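Local coordinates for protein UDP-N-acetylglucosamine pyrophosphorylase (Entamoeba histolytica, PDB 3OC9) that probably catalyses the formation of UDP-N-acetylglucosamine and diphosphate from UTP and N-acetylglucosamine 1-phosphate, as a nucleotidyltransferase of the UDPGP type 1 family, at residues Phe218-Val223 / Val236-Leu241; Val214-Lys219 / Glu244-Leu249; Ile94-Met99 / Asn110-His115; Arg78-Ala83 / Ser122-Cys127. All coordinates share one frame; numbering follows the deposited sequence. Where two conformers were deposited one is given.

Contact 1 of 4, residues Phe218-Val223 / Val236-Leu241; sequences FKEEKV and VEYTEL
With CG anti to its backbone N (chi1 173°), the phenol of Tyr238, in the conformer described, is thrown out of a short 3-10 turn and laid along the loop 218-223, while Lys222, its CG anti to the carbonyl carbon and its chain bent at chi2 (-74°), folds back over the ring. The loop is a compact pair of turns: a type I beta turn from Phe218 to Glu221, closed by Glu221 N to Phe218 O at 3.2 Å, then an inverse gamma turn centred on Lys222. It leads from strand 209-215 to strand 225-229, and Tyr238 comes just after strand 232-236, so the contact joins two loops beside a beta hairpin at the protein surface. CD of Lys222 makes a CH-pi contact with one face of this phenol, 3.8 Å from the ring centroid and 26° off its normal, displaced toward the CE2 side. Backbone carbonyls line the CD1 side: Glu221 O approaches CD1 of Tyr238 obliquely at 3.1 Å, and Lys219 O lies near the ring plane. The ring is thus bordered by the turn backbone and by an aliphatic lysine chain. The carboxylate of Glu221 turns from the tyrosine to a salt bridge with Arg329 and to Gly217 N. At the far end of the phenol, OH of Tyr238 rests 3.8 Å from CB of Glu220.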
# COMPACT_ATOMS: atom_id res chain seq x y z
N PHE A 218 -6.86 14.41 -14.84
CA PHE A 218 -7.61 14.52 -16.11
C PHE A 218 -8.84 13.59 -16.08
O PHE A 218 -8.89 12.66 -15.27
CB PHE A 218 -6.71 14.28 -17.37
CG PHE A 218 -6.09 12.90 -17.46
CD1 PHE A 218 -4.99 12.55 -16.69
CD2 PHE A 218 -6.61 11.95 -18.36
CE1 PHE A 218 -4.41 11.26 -16.78
CE2 PHE A 218 -6.05 10.68 -18.47
CZ PHE A 218 -4.95 10.32 -17.68
N LYS A 219 -9.83 13.85 -16.95
CA LYS A 219 -11.15 13.15 -16.91
C LYS A 219 -11.07 11.61 -17.00
O LYS A 219 -11.78 10.89 -16.29
CB LYS A 219 -12.10 13.71 -17.98
CG LYS A 219 -13.49 13.02 -18.05
CD LYS A 219 -14.31 13.56 -19.23
CE LYS A 219 -15.63 12.81 -19.46
NZ LYS A 219 -15.45 11.37 -19.83
N GLU A 220 -10.19 11.13 -17.88
CA GLU A 220 -10.07 9.70 -18.15
C GLU A 220 -9.02 8.98 -17.29
O GLU A 220 -8.65 7.82 -17.59
CB GLU A 220 -9.77 9.46 -19.66
CG GLU A 220 -10.75 10.15 -20.64
CD GLU A 220 -10.45 11.63 -20.90
OE1 GLU A 220 -9.39 12.15 -20.48
OE2 GLU A 220 -11.29 12.30 -21.55
N GLU A 221 -8.52 9.64 -16.24
CA GLU A 221 -7.55 8.99 -15.34
C GLU A 221 -8.18 7.77 -14.63
O GLU A 221 -9.28 7.88 -14.09
CB GLU A 221 -6.99 9.99 -14.31
CG GLU A 221 -5.87 9.39 -13.45
CD GLU A 221 -5.36 10.27 -12.32
OE1 GLU A 221 -5.79 11.43 -12.18
OE2 GLU A 221 -4.52 9.78 -11.55
N LYS A 222 -7.50 6.62 -14.66
CA LYS A 222 -8.03 5.36 -14.08
C LYS A 222 -7.83 5.30 -12.56
O LYS A 222 -7.01 4.51 -12.06
CB LYS A 222 -7.41 4.12 -14.75
CG LYS A 222 -7.37 4.14 -16.28
CD LYS A 222 -8.73 3.91 -16.89
CE LYS A 222 -8.64 3.62 -18.39
NZ LYS A 222 -8.34 2.18 -18.67
N VAL A 223 -8.57 6.14 -11.85
CA VAL A 223 -8.55 6.20 -10.39
C VAL A 223 -10.00 6.35 -9.86
O VAL A 223 -10.80 7.07 -10.44
CB VAL A 223 -7.60 7.35 -9.88
CG1 VAL A 223 -8.17 8.75 -10.18
CG2 VAL A 223 -7.29 7.21 -8.41
N VAL A 236 -16.45 5.71 -5.39
CA VAL A 236 -17.02 5.34 -6.70
C VAL A 236 -15.87 4.92 -7.64
O VAL A 236 -14.98 5.71 -7.93
CB VAL A 236 -17.88 6.50 -7.31
CG1 VAL A 236 -18.33 6.20 -8.76
CG2 VAL A 236 -19.11 6.79 -6.42
N GLU A 237 -15.88 3.67 -8.11
CA GLU A 237 -14.82 3.15 -9.01
C GLU A 237 -14.88 3.80 -10.40
O GLU A 237 -15.95 4.28 -10.83
CB GLU A 237 -14.90 1.62 -9.15
CG GLU A 237 -14.78 0.84 -7.83
CD GLU A 237 -14.76 -0.68 -8.04
OE1 GLU A 237 -15.80 -1.34 -7.82
OE2 GLU A 237 -13.70 -1.20 -8.44
N TYR A 238 -13.74 3.80 -11.10
CA TYR A 238 -13.62 4.53 -12.37
C TYR A 238 -14.68 4.09 -13.38
O TYR A 238 -15.23 4.92 -14.12
CB TYR A 238 -12.21 4.36 -12.96
CG TYR A 238 -12.07 4.95 -14.34
CD1 TYR A 238 -11.86 6.31 -14.52
CD2 TYR A 238 -12.18 4.14 -15.48
CE1 TYR A 238 -11.75 6.86 -15.80
CE2 TYR A 238 -12.07 4.67 -16.75
CZ TYR A 238 -11.85 6.03 -16.91
OH TYR A 238 -11.74 6.56 -18.18
N THR A 239 -14.94 2.78 -13.40
CA THR A 239 -15.93 2.21 -14.34
C THR A 239 -17.38 2.71 -14.15
O THR A 239 -18.22 2.52 -15.03
CB THR A 239 -15.87 0.64 -14.40
OG1 THR A 239 -15.92 0.09 -13.07
CG2 THR A 239 -14.61 0.15 -15.08
N GLU A 240 -17.67 3.36 -13.01
CA GLU A 240 -19.02 3.84 -12.66
C GLU A 240 -19.20 5.36 -12.66
O GLU A 240 -20.25 5.86 -12.23
CB GLU A 240 -19.45 3.28 -11.30
CG GLU A 240 -19.98 1.86 -11.33
CD GLU A 240 -18.88 0.83 -11.48
OE1 GLU A 240 -18.87 0.09 -12.50
OE2 GLU A 240 -18.02 0.76 -10.57
N LEU A 241 -18.20 6.09 -13.12
CA LEU A 241 -18.28 7.56 -13.14
C LEU A 241 -19.34 8.05 -14.14
O LEU A 241 -19.64 7.36 -15.11
CB LEU A 241 -16.93 8.17 -13.49
CG LEU A 241 -15.82 8.02 -12.44
CD1 LEU A 241 -14.51 8.51 -13.04
CD2 LEU A 241 -16.18 8.78 -11.17

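Contact 2 of 4, residues Val214-Lys219 / Glu244-Leu249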
# COMPACT_ATOMS: atom_id res chain seq x y z
N VAL A 214 -4.65 11.60 -3.99
CA VAL A 214 -4.00 12.49 -4.98
C VAL A 214 -5.08 13.32 -5.69
O VAL A 214 -6.16 12.81 -6.01
CB VAL A 214 -3.11 11.69 -6.02
CG1 VAL A 214 -1.90 11.05 -5.33
CG2 VAL A 214 -3.95 10.60 -6.82
N LYS A 215 -4.80 14.60 -5.95
CA LYS A 215 -5.72 15.43 -6.77
C LYS A 215 -5.85 14.94 -8.22
O LYS A 215 -4.84 14.84 -8.95
CB LYS A 215 -5.23 16.88 -6.78
CG LYS A 215 -5.55 17.69 -5.56
CD LYS A 215 -5.25 19.17 -5.90
CE LYS A 215 -5.73 20.12 -4.85
NZ LYS A 215 -5.18 21.51 -5.09
N LYS A 216 -7.08 14.61 -8.65
CA LYS A 216 -7.34 14.03 -10.00
C LYS A 216 -6.76 14.91 -11.12
O LYS A 216 -6.97 16.11 -11.12
CB LYS A 216 -8.86 13.81 -10.21
CG LYS A 216 -9.28 13.23 -11.59
CD LYS A 216 -10.74 12.73 -11.59
CE LYS A 216 -11.23 12.44 -13.01
NZ LYS A 216 -12.55 11.68 -12.94
N GLY A 217 -6.02 14.29 -12.04
CA GLY A 217 -5.27 15.03 -13.09
C GLY A 217 -5.97 15.31 -14.42
O GLY A 217 -5.68 16.34 -15.07
N PHE A 218 -6.86 14.41 -14.84
CA PHE A 218 -7.61 14.52 -16.11
C PHE A 218 -8.84 13.59 -16.08
O PHE A 218 -8.89 12.66 -15.27
CB PHE A 218 -6.71 14.28 -17.37
CG PHE A 218 -6.09 12.90 -17.46
CD1 PHE A 218 -4.99 12.55 -16.69
CD2 PHE A 218 -6.61 11.95 -18.36
CE1 PHE A 218 -4.41 11.26 -16.78
CE2 PHE A 218 -6.05 10.68 -18.47
CZ PHE A 218 -4.95 10.32 -17.68
N LYS A 219 -9.83 13.85 -16.95
CA LYS A 219 -11.15 13.15 -16.91
C LYS A 219 -11.07 11.61 -17.00
O LYS A 219 -11.78 10.89 -16.29
CB LYS A 219 -12.10 13.71 -17.98
CG LYS A 219 -13.49 13.02 -18.05
CD LYS A 219 -14.31 13.56 -19.23
CE LYS A 219 -15.63 12.81 -19.46
NZ LYS A 219 -15.45 11.37 -19.83
N GLU A 244 -22.17 13.97 -14.21
CA GLU A 244 -22.29 14.67 -12.92
C GLU A 244 -21.00 14.59 -12.10
O GLU A 244 -20.50 15.61 -11.60
CB GLU A 244 -23.47 14.08 -12.11
CG GLU A 244 -23.73 14.75 -10.73
CD GLU A 244 -24.77 14.01 -9.85
OE1 GLU A 244 -25.65 13.30 -10.39
OE2 GLU A 244 -24.72 14.16 -8.60
N LEU A 245 -20.46 13.38 -11.97
CA LEU A 245 -19.25 13.13 -11.16
C LEU A 245 -17.96 13.57 -11.87
O LEU A 245 -16.89 13.66 -11.24
CB LEU A 245 -19.20 11.66 -10.71
CG LEU A 245 -20.28 11.20 -9.70
CD1 LEU A 245 -20.19 9.71 -9.44
CD2 LEU A 245 -20.19 11.97 -8.37
N ASN A 246 -18.05 13.86 -13.17
CA ASN A 246 -16.92 14.43 -13.94
C ASN A 246 -16.93 15.96 -14.16
O ASN A 246 -16.08 16.49 -14.89
CB ASN A 246 -16.75 13.71 -15.30
CG ASN A 246 -15.97 12.40 -15.20
OD1 ASN A 246 -14.98 12.30 -14.46
ND2 ASN A 246 -16.40 11.40 -15.96
N LYS A 247 -17.88 16.68 -13.52
CA LYS A 247 -18.01 18.14 -13.69
C LYS A 247 -16.83 18.97 -13.19
O LYS A 247 -16.23 18.66 -12.15
CB LYS A 247 -19.32 18.65 -13.05
N GLN A 248 -16.49 20.01 -13.96
CA GLN A 248 -15.37 20.90 -13.66
C GLN A 248 -15.83 22.33 -13.35
O GLN A 248 -16.86 22.79 -13.86
CB GLN A 248 -14.39 20.94 -14.85
CG GLN A 248 -13.50 19.70 -15.01
CD GLN A 248 -12.79 19.65 -16.36
OE1 GLN A 248 -13.34 19.18 -17.36
NE2 GLN A 248 -11.54 20.11 -16.39
N LEU A 249 -15.04 23.00 -12.51
CA LEU A 249 -15.18 24.43 -12.24
C LEU A 249 -14.61 25.22 -13.42
O LEU A 249 -13.89 24.66 -14.26
CB LEU A 249 -14.44 24.83 -10.96
CG LEU A 249 -14.79 24.10 -9.64
CD1 LEU A 249 -13.75 24.41 -8.56
CD2 LEU A 249 -16.20 24.46 -9.17
O HOH W 1 -14.26 12.79 -10.81
O HOH W 2 -14.01 9.24 -16.67
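The ammonium nitrogen of Lys216 is gripped by two groups: it donates to OD1 of Asn246 at 2.9 Å and to a water, also 2.9 Å from NZ. That water in turn donates a hydrogen bond to Leu245 O, so the lysine holds neighbouring residues of the same type I beta turn, Glu244 to Lys247, one directly and one through solvent. The turn belongs to the long loop between strands 232-236 and 258-261, and Lys216 follows directly on strand 209-215 of the main mixed sheet; the contact therefore ties the end of a sheet strand to a loop outside the sheet. Lys216 can span the gap because its chain is extended throughout, with CG anti to the backbone N (chi1 179°). Its nitrogen meets the amide oxygen almost head-on, at a C=O...N angle of 171°. Phe254 adds a cation-pi partner to the buried lysine, and the charge would probably polarise the Asn246 amide.

Lys219 approaches the same amide with its aliphatic chain, crossing the asparagine at about a right angle. Its CG lies 3.8 Å from CG of Asn246, and its CE 3.9 Å from ND2, so these methylenes flank the group whose oxygen Lys216 holds. The two ends of the amide are used differently, the oxygen by a direct charged donor and the nitrogen by a looser link through solvent. In that link a second water donates to Lys219 O at 2.8 Å. The oxygen of this second water accepts a weak bond from ND2 of Asn246, 3.3 Å away.

Contact 3 of 4, residues Ile94-Met99 / Asn110-His115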
# COMPACT_ATOMS: atom_id res chain seq x y z
N ILE A 94 8.08 -1.78 15.76
CA ILE A 94 6.86 -1.73 14.92
C ILE A 94 6.45 -3.14 14.43
O ILE A 94 7.14 -3.72 13.60
CB ILE A 94 7.04 -0.78 13.66
CG1 ILE A 94 7.43 0.64 14.09
CG2 ILE A 94 5.74 -0.76 12.78
CD1 ILE A 94 7.92 1.53 12.88
N HIS A 95 5.35 -3.70 14.93
CA HIS A 95 4.86 -5.02 14.48
C HIS A 95 4.28 -4.94 13.04
O HIS A 95 3.65 -3.93 12.69
CB HIS A 95 3.83 -5.60 15.50
CG HIS A 95 4.46 -6.11 16.77
ND1 HIS A 95 5.00 -7.38 16.88
CD2 HIS A 95 4.69 -5.51 17.97
CE1 HIS A 95 5.51 -7.54 18.09
NE2 HIS A 95 5.35 -6.42 18.77
N TRP A 96 4.50 -5.98 12.22
CA TRP A 96 4.13 -6.03 10.78
C TRP A 96 3.27 -7.28 10.52
O TRP A 96 3.75 -8.41 10.71
CB TRP A 96 5.41 -6.05 9.91
CG TRP A 96 5.24 -6.08 8.37
CD1 TRP A 96 4.07 -5.92 7.65
CD2 TRP A 96 6.29 -6.25 7.40
NE1 TRP A 96 4.34 -5.99 6.28
CE2 TRP A 96 5.69 -6.19 6.11
CE3 TRP A 96 7.67 -6.44 7.50
CZ2 TRP A 96 6.44 -6.32 4.92
CZ3 TRP A 96 8.43 -6.57 6.31
CH2 TRP A 96 7.80 -6.50 5.04
N PHE A 97 2.02 -7.07 10.09
CA PHE A 97 1.05 -8.16 9.83
C PHE A 97 0.92 -8.32 8.29
O PHE A 97 0.55 -7.36 7.60
CB PHE A 97 -0.30 -7.85 10.53
CG PHE A 97 -0.16 -7.58 12.02
CD1 PHE A 97 -0.02 -8.65 12.93
CD2 PHE A 97 -0.13 -6.28 12.51
CE1 PHE A 97 0.17 -8.41 14.30
CE2 PHE A 97 0.03 -6.02 13.89
CZ PHE A 97 0.18 -7.11 14.79
N LEU A 98 1.24 -9.52 7.79
CA LEU A 98 1.30 -9.78 6.34
C LEU A 98 0.23 -10.78 5.93
O LEU A 98 0.29 -11.95 6.32
CB LEU A 98 2.68 -10.31 5.93
CG LEU A 98 3.86 -9.36 5.99
CD1 LEU A 98 4.52 -9.51 7.34
CD2 LEU A 98 4.85 -9.67 4.85
N MET A 99 -0.75 -10.31 5.14
CA MET A 99 -1.88 -11.19 4.72
C MET A 99 -1.52 -12.08 3.52
O MET A 99 -1.07 -11.59 2.48
CB MET A 99 -3.14 -10.36 4.41
CG MET A 99 -4.41 -11.23 4.20
SD MET A 99 -6.00 -10.30 4.17
CE MET A 99 -5.87 -9.42 2.64
N ASN A 110 9.45 -19.16 4.83
CA ASN A 110 10.80 -19.64 4.50
C ASN A 110 11.68 -18.53 3.90
O ASN A 110 12.88 -18.47 4.20
CB ASN A 110 10.75 -20.84 3.54
CG ASN A 110 10.36 -22.13 4.24
OD1 ASN A 110 10.54 -22.29 5.45
ND2 ASN A 110 9.84 -23.08 3.47
N TYR A 111 11.09 -17.66 3.08
CA TYR A 111 11.82 -16.55 2.45
C TYR A 111 12.41 -15.61 3.51
O TYR A 111 13.61 -15.29 3.46
CB TYR A 111 10.94 -15.79 1.43
CG TYR A 111 11.63 -14.61 0.76
CD1 TYR A 111 11.44 -13.30 1.22
CD2 TYR A 111 12.50 -14.81 -0.33
CE1 TYR A 111 12.09 -12.21 0.61
CE2 TYR A 111 13.16 -13.72 -0.94
CZ TYR A 111 12.94 -12.43 -0.46
OH TYR A 111 13.57 -11.35 -1.03
N PHE A 112 11.60 -15.20 4.49
CA PHE A 112 12.10 -14.34 5.59
C PHE A 112 13.17 -15.03 6.48
O PHE A 112 14.21 -14.44 6.81
CB PHE A 112 10.93 -13.77 6.42
CG PHE A 112 10.27 -12.53 5.81
CD1 PHE A 112 10.81 -11.25 6.02
CD2 PHE A 112 9.13 -12.65 5.01
CE1 PHE A 112 10.19 -10.09 5.45
CE2 PHE A 112 8.52 -11.50 4.42
CZ PHE A 112 9.07 -10.22 4.65
N LYS A 113 12.92 -16.29 6.87
CA LYS A 113 13.85 -17.03 7.76
C LYS A 113 15.25 -17.19 7.16
O LYS A 113 16.27 -16.95 7.82
CB LYS A 113 13.24 -18.41 8.08
CG LYS A 113 14.10 -19.37 8.95
CD LYS A 113 14.41 -18.80 10.33
CE LYS A 113 14.97 -19.89 11.26
NZ LYS A 113 15.67 -19.33 12.45
N GLU A 114 15.31 -17.60 5.90
CA GLU A 114 16.63 -17.81 5.29
C GLU A 114 17.37 -16.52 4.89
O GLU A 114 18.58 -16.56 4.60
CB GLU A 114 16.55 -18.86 4.16
CG GLU A 114 15.92 -20.22 4.62
CD GLU A 114 16.74 -21.01 5.68
OE1 GLU A 114 18.00 -20.94 5.67
OE2 GLU A 114 16.09 -21.73 6.52
N HIS A 115 16.68 -15.38 4.95
CA HIS A 115 17.34 -14.07 4.82
C HIS A 115 17.59 -13.38 6.18
O HIS A 115 17.92 -12.19 6.22
CB HIS A 115 16.59 -13.14 3.83
CG HIS A 115 16.65 -13.57 2.39
ND1 HIS A 115 17.60 -13.09 1.51
CD2 HIS A 115 15.86 -14.41 1.68
CE1 HIS A 115 17.40 -13.63 0.31
NE2 HIS A 115 16.35 -14.43 0.39
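Aromatic contact comes first: Phe112 directs an edge of its ring at the face of the six-membered ring of Trp96 in an offset edge-to-face pair, with planes at 90° and centroids 5.7 Å apart. The touching edge is made by CE1 and CZ. CZ lies 4.0 Å from CH2 of Trp96, and CE1 is at the same distance from CZ3, so the phenylalanine meets the outer rim of the indole rather than its centre. The indole is carried to this position with CG anti to the backbone N (chi1 -178°), which sends the ring away from strand 95-100 toward helix 105-114.

Aliphatic packing completes the contact. Leu98 lies two residues further along the strand and on the same face of the sheet; the Leu98 and Phe112 side chains point at each other, CD2 of Leu98 4.1 Å from CE2 of Phe112. In the conformer described, the other methyl of Leu98, CD1, lies over the Trp96 indole on the same side as Phe112, 3.5 Å above the plane and toward the rim.

Polar interaction lies at the far end of the tryptophan, where NE1 is hydrogen-bonded to Thr40 OG1, a bond that helps fix the rotation of the indole. Phe69 from helix 68-87 adds a third aromatic ring beside Phe112 and also touches Leu98. All three contacting residues are buried. Such an apolar seam, with a helix laid on the strand that precedes it, is characteristic of a beta-alpha-beta unit, here strand 95-100, helix 105-114 and strand 125-134.

Contact 4 of 4, residues Arg78-Ala83 / Ser122-Cys127; sequences RLQELA and SEQIHC
This is a polar contact between two glutamine side chains, bridging helix 68-87 and segment 122-127, which runs into strand 125-134, and it is partly buried. Gln80 and Gln124 come from opposite directions and set their amides nearly coplanar, with planes 18° apart. NE2 of Gln124 donates to OE1 of Gln80 at 3.0 Å, with an N-H...O angle of 154°; the donor is slightly tilted from the acceptor's carbonyl plane. The other halves of the two amides are joined by water, which accepts from NE2 of Gln80 at 3.0 Å and donates to OE1 of Gln124 at 2.8 Å. Direct and water-mediated bonds together fix which way round both amides lie. Gln124 points its amide at the helix from a first torsion that places CG between the backbone N and carbonyl carbon (chi1 83°), its chain extended beyond.

The backbone of Ile94 runs beside the pair: its N donates to OE1 of Gln80 and its O accepts from NE2 of Gln124. The glutamine pair thereby satisfies backbone polar groups of Ile94, joining helix 68-87 to two neighbouring parallel strands of the alpha/beta sheet characteristic of a GT-A-type nucleotidyltransferase.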
# COMPACT_ATOMS: atom_id res chain seq x y z
N ARG A 78 14.58 2.18 9.87
CA ARG A 78 14.91 3.64 9.95
C ARG A 78 13.90 4.43 10.80
O ARG A 78 14.29 5.32 11.57
CB ARG A 78 15.04 4.24 8.54
CG ARG A 78 15.32 5.76 8.48
CD ARG A 78 16.63 6.13 9.21
NE ARG A 78 17.00 7.53 8.99
CZ ARG A 78 17.97 8.16 9.67
NH1 ARG A 78 18.66 7.52 10.61
NH2 ARG A 78 18.25 9.43 9.39
N LEU A 79 12.60 4.12 10.64
CA LEU A 79 11.54 4.70 11.46
C LEU A 79 11.72 4.37 12.95
O LEU A 79 11.57 5.26 13.81
CB LEU A 79 10.15 4.24 10.96
CG LEU A 79 9.72 4.87 9.62
CD1 LEU A 79 8.52 4.09 9.01
CD2 LEU A 79 9.34 6.36 9.84
N GLN A 80 12.07 3.12 13.27
CA GLN A 80 12.36 2.76 14.68
C GLN A 80 13.52 3.60 15.27
O GLN A 80 13.44 4.05 16.41
CB GLN A 80 12.67 1.24 14.82
CG GLN A 80 11.41 0.32 14.70
CD GLN A 80 11.73 -1.19 14.65
OE1 GLN A 80 10.81 -2.02 14.66
NE2 GLN A 80 13.01 -1.55 14.59
N GLU A 81 14.56 3.79 14.46
CA GLU A 81 15.77 4.56 14.83
C GLU A 81 15.45 6.04 15.11
O GLU A 81 15.89 6.59 16.13
CB GLU A 81 16.81 4.42 13.73
CG GLU A 81 18.17 5.04 14.02
CD GLU A 81 19.22 4.63 12.99
OE1 GLU A 81 19.04 4.86 11.77
OE2 GLU A 81 20.25 4.05 13.43
N LEU A 82 14.69 6.68 14.23
CA LEU A 82 14.26 8.08 14.42
C LEU A 82 13.45 8.29 15.72
O LEU A 82 13.68 9.27 16.47
CB LEU A 82 13.49 8.60 13.19
CG LEU A 82 14.29 8.79 11.88
CD1 LEU A 82 13.40 9.28 10.71
CD2 LEU A 82 15.46 9.77 12.08
N ALA A 83 12.51 7.38 15.98
CA ALA A 83 11.72 7.41 17.21
C ALA A 83 12.60 7.22 18.46
O ALA A 83 12.36 7.86 19.49
CB ALA A 83 10.61 6.35 17.16
N SER A 122 12.59 -11.75 14.62
CA SER A 122 11.56 -12.78 14.36
C SER A 122 10.26 -12.55 15.15
O SER A 122 9.20 -13.07 14.77
CB SER A 122 12.09 -14.21 14.63
OG SER A 122 12.29 -14.44 16.02
N GLU A 123 10.35 -11.77 16.23
CA GLU A 123 9.20 -11.54 17.10
C GLU A 123 8.20 -10.53 16.52
O GLU A 123 7.06 -10.45 17.00
CB GLU A 123 9.66 -11.10 18.49
CG GLU A 123 10.68 -12.06 19.11
CD GLU A 123 10.82 -11.90 20.60
OE1 GLU A 123 10.96 -10.74 21.07
OE2 GLU A 123 10.82 -12.93 21.31
N GLN A 124 8.62 -9.79 15.49
CA GLN A 124 7.78 -8.69 14.91
C GLN A 124 7.14 -8.92 13.54
O GLN A 124 6.41 -8.05 13.06
CB GLN A 124 8.57 -7.35 14.91
CG GLN A 124 9.54 -7.12 13.71
CD GLN A 124 10.46 -5.91 13.94
OE1 GLN A 124 11.64 -6.07 14.28
NE2 GLN A 124 9.91 -4.71 13.79
N ILE A 125 7.41 -10.07 12.90
CA ILE A 125 6.87 -10.43 11.58
C ILE A 125 5.77 -11.47 11.77
O ILE A 125 6.04 -12.51 12.36
CB ILE A 125 7.97 -11.08 10.70
CG1 ILE A 125 9.11 -10.09 10.45
CG2 ILE A 125 7.40 -11.60 9.37
CD1 ILE A 125 8.76 -9.02 9.46
N HIS A 126 4.55 -11.20 11.26
CA HIS A 126 3.39 -12.11 11.49
C HIS A 126 2.57 -12.40 10.21
O HIS A 126 1.68 -11.60 9.85
CB HIS A 126 2.45 -11.54 12.58
CG HIS A 126 3.16 -11.01 13.79
ND1 HIS A 126 3.44 -11.80 14.89
CD2 HIS A 126 3.62 -9.77 14.09
CE1 HIS A 126 4.06 -11.07 15.81
NE2 HIS A 126 4.18 -9.83 15.35
N CYS A 127 2.84 -13.54 9.57
CA CYS A 127 2.05 -13.96 8.38
C CYS A 127 0.74 -14.63 8.82
O CYS A 127 0.75 -15.49 9.74
CB CYS A 127 2.88 -14.92 7.48
SG CYS A 127 4.36 -14.22 6.67
O HOH W 3 13.62 -4.38 15.31

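Along the chain, contact 3 is nested inside the loop closed by contact 4, both ending before contacts 1 and 2 begin. Contacts 3 and 4 lie 10 Å apart between centres and meet on the neighbouring parallel strands 95-100 and 125-134, where Trp96 N and Gln124 O are probably hydrogen-bonded. Contacts 1 and 2, about 9 Å apart between centres, share Phe218 and Lys219 and start from the end of strand 209-215 and its following loop. The two pairs sit on opposite sides of the chain's centre, contacts 2 and 3 about 40 Å apart between centres, yet these two reach the same sheet. One pair joins helices to the sheet; the other organises loops beyond a distant strand end.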